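Local coordinates for myosin-I heavy chain (Dictyostelium discoideum, PDB 5EJY), which is an actin-based class VII motor with ATPase activity that works in early phagocytosis and adhesion, this chain being a MyTH4-FERM unit of its tail, at residues S64-Y69 and C107-Q112. Numbering follows the deposited sequence.
Sequences SKVLHY and CQLIKQ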
loop_
_atom_site.group_PDB
_atom_site.type_symbol
_atom_site.label_atom_id
_atom_site.label_comp_id
_atom_site.label_asym_id
_atom_site.label_seq_id
_atom_site.Cartn_x
_atom_site.Cartn_y
_atom_site.Cartn_z
ATOM N N SER A 64 -31.294 4.260 8.452
ATOM C CA SER A 64 -31.982 3.578 7.357
ATOM C C SER A 64 -31.052 2.629 6.595
ATOM O O SER A 64 -31.471 1.536 6.202
ATOM C CB SER A 64 -32.626 4.581 6.399
ATOM O OG SER A 64 -33.503 5.440 7.107
ATOM N N LYS A 65 -29.799 3.034 6.388
ATOM C CA LYS A 65 -28.832 2.156 5.723
ATOM C C LYS A 65 -28.499 0.923 6.569
ATOM O O LYS A 65 -28.344 -0.181 6.039
ATOM C CB LYS A 65 -27.537 2.900 5.364
ATOM C CG LYS A 65 -27.714 4.142 4.512
ATOM C CD LYS A 65 -28.365 3.853 3.172
ATOM C CE LYS A 65 -28.358 5.113 2.304
ATOM N NZ LYS A 65 -29.277 5.013 1.138
ATOM N N VAL A 66 -28.371 1.119 7.879
ATOM C CA VAL A 66 -28.188 0.004 8.807
ATOM C C VAL A 66 -29.345 -0.995 8.679
ATOM O O VAL A 66 -29.135 -2.190 8.472
ATOM C CB VAL A 66 -28.083 0.496 10.275
ATOM C CG1 VAL A 66 -28.072 -0.689 11.252
ATOM C CG2 VAL A 66 -26.837 1.379 10.471
ATOM N N LEU A 67 -30.570 -0.498 8.793
ATOM C CA LEU A 67 -31.741 -1.355 8.642
ATOM C C LEU A 67 -31.706 -2.086 7.308
ATOM O O LEU A 67 -31.989 -3.287 7.236
ATOM C CB LEU A 67 -33.022 -0.531 8.748
ATOM C CG LEU A 67 -33.323 0.014 10.143
ATOM C CD1 LEU A 67 -34.558 0.905 10.124
ATOM C CD2 LEU A 67 -33.488 -1.130 11.112
ATOM N N HIS A 68 -31.367 -1.354 6.248
ATOM C CA HIS A 68 -31.306 -1.952 4.917
ATOM C C HIS A 68 -30.309 -3.108 4.837
ATOM O O HIS A 68 -30.601 -4.141 4.234
ATOM C CB HIS A 68 -30.967 -0.901 3.867
ATOM C CG HIS A 68 -31.107 -1.389 2.463
ATOM N ND1 HIS A 68 -30.070 -1.982 1.774
ATOM C CD2 HIS A 68 -32.166 -1.386 1.620
ATOM C CE1 HIS A 68 -30.483 -2.315 0.565
ATOM N NE2 HIS A 68 -31.752 -1.968 0.447
ATOM N N TYR A 69 -29.128 -2.936 5.428
ATOM C CA TYR A 69 -28.118 -3.994 5.396
ATOM C C TYR A 69 -28.563 -5.175 6.244
ATOM O O TYR A 69 -28.394 -6.331 5.855
ATOM C CB TYR A 69 -26.748 -3.495 5.872
ATOM C CG TYR A 69 -25.684 -4.573 5.856
ATOM C CD1 TYR A 69 -25.395 -5.311 6.996
ATOM C CD2 TYR A 69 -24.971 -4.851 4.700
ATOM C CE1 TYR A 69 -24.420 -6.308 6.984
ATOM C CE2 TYR A 69 -24.002 -5.844 4.676
ATOM C CZ TYR A 69 -23.728 -6.563 5.811
ATOM O OH TYR A 69 -22.764 -7.544 5.779
ATOM N N CYS A 107 -23.109 4.036 18.207
ATOM C CA CYS A 107 -24.260 3.927 19.104
ATOM C C CYS A 107 -25.419 3.242 18.412
ATOM O O CYS A 107 -26.153 2.482 19.040
ATOM C CB CYS A 107 -24.706 5.300 19.619
ATOM S SG CYS A 107 -23.643 5.999 20.856
ATOM N N GLN A 108 -25.606 3.528 17.125
ATOM C CA GLN A 108 -26.650 2.851 16.359
ATOM C C GLN A 108 -26.400 1.352 16.269
ATOM O O GLN A 108 -27.345 0.558 16.299
ATOM C CB GLN A 108 -26.779 3.433 14.952
ATOM C CG GLN A 108 -27.276 4.871 14.919
ATOM C CD GLN A 108 -27.497 5.377 13.498
ATOM O OE1 GLN A 108 -27.622 4.592 12.555
ATOM N NE2 GLN A 108 -27.552 6.693 13.344
ATOM N N LEU A 109 -25.134 0.959 16.146
ATOM C CA LEU A 109 -24.802 -0.469 16.039
ATOM C C LEU A 109 -24.907 -1.186 17.391
ATOM O O LEU A 109 -25.336 -2.343 17.466
ATOM C CB LEU A 109 -23.406 -0.663 15.435
ATOM C CG LEU A 109 -23.240 0.004 14.066
ATOM C CD1 LEU A 109 -21.804 -0.114 13.543
ATOM C CD2 LEU A 109 -24.244 -0.564 13.058
ATOM N N ILE A 110 -24.491 -0.507 18.453
ATOM C CA ILE A 110 -24.687 -1.044 19.801
ATOM C C ILE A 110 -26.174 -1.264 20.030
ATOM O O ILE A 110 -26.603 -2.351 20.431
ATOM C CB ILE A 110 -24.141 -0.088 20.865
ATOM C CG1 ILE A 110 -22.621 0.028 20.727
ATOM C CG2 ILE A 110 -24.527 -0.568 22.282
ATOM C CD1 ILE A 110 -22.024 1.218 21.442
ATOM N N LYS A 111 -26.955 -0.227 19.746
ATOM C CA LYS A 111 -28.413 -0.270 19.877
ATOM C C LYS A 111 -29.041 -1.445 19.126
ATOM O O LYS A 111 -29.816 -2.220 19.700
ATOM C CB LYS A 111 -29.020 1.063 19.398
ATOM C CG LYS A 111 -30.508 1.019 19.075
ATOM C CD LYS A 111 -30.998 2.368 18.514
ATOM C CE LYS A 111 -32.418 2.249 17.974
ATOM N NZ LYS A 111 -33.386 1.965 19.088
ATOM N N GLN A 112 -28.716 -1.580 17.843
ATOM C CA GLN A 112 -29.361 -2.597 17.020
ATOM C C GLN A 112 -28.910 -4.015 17.355
ATOM O O GLN A 112 -29.524 -4.983 16.903
ATOM C CB GLN A 112 -29.148 -2.326 15.528
ATOM C CG GLN A 112 -29.931 -1.125 14.994
ATOM C CD GLN A 112 -31.441 -1.290 15.149
ATOM O OE1 GLN A 112 -32.010 -0.958 16.186
ATOM N NE2 GLN A 112 -32.088 -1.797 14.111
#
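Within the helical MyTH4 domain of the myosin tail, V66 and L67 of helix 53-70 pack against Q108, L109 and Q112 of helix 102-112. The two short segments run in the same general sense, at 43°, with axes 11.1 Å apart at closest approach; no hydrogen bond joins the two segments themselves, so side-chain packing carries the contact. V66 is the central residue, and its two methyls divide the work. CG2, anti to its own carbonyl carbon, lies 4.1 Å from CD2 of L109 and 3.9 Å from OE1 of Q108. CG1, anti to the backbone N (chi1 173°), faces instead the aliphatic part of Q112, with CG1 to CG of Q112 at 4.2 Å. L128 of helix 119-133 and I91 of helix 81-97 also touch V66, which places it in the interior of the helical bundle. Both glutamines are buried, yet their amide nitrogens are satisfied: NE2 of Q108 bonds to E104 OE2 and to A59 O, about two turns before V66, the latter bond linking the two helices there, while NE2 of Q112 bonds to Q39 O. The bend of Q112 at chi2 (-61°) sets the place of CD; the side chains of Q112 and L67 cross at about a right angle, and NE2 of Q112 lies in van der Waals contact with methyl CD2 of L67, at 3.4 Å.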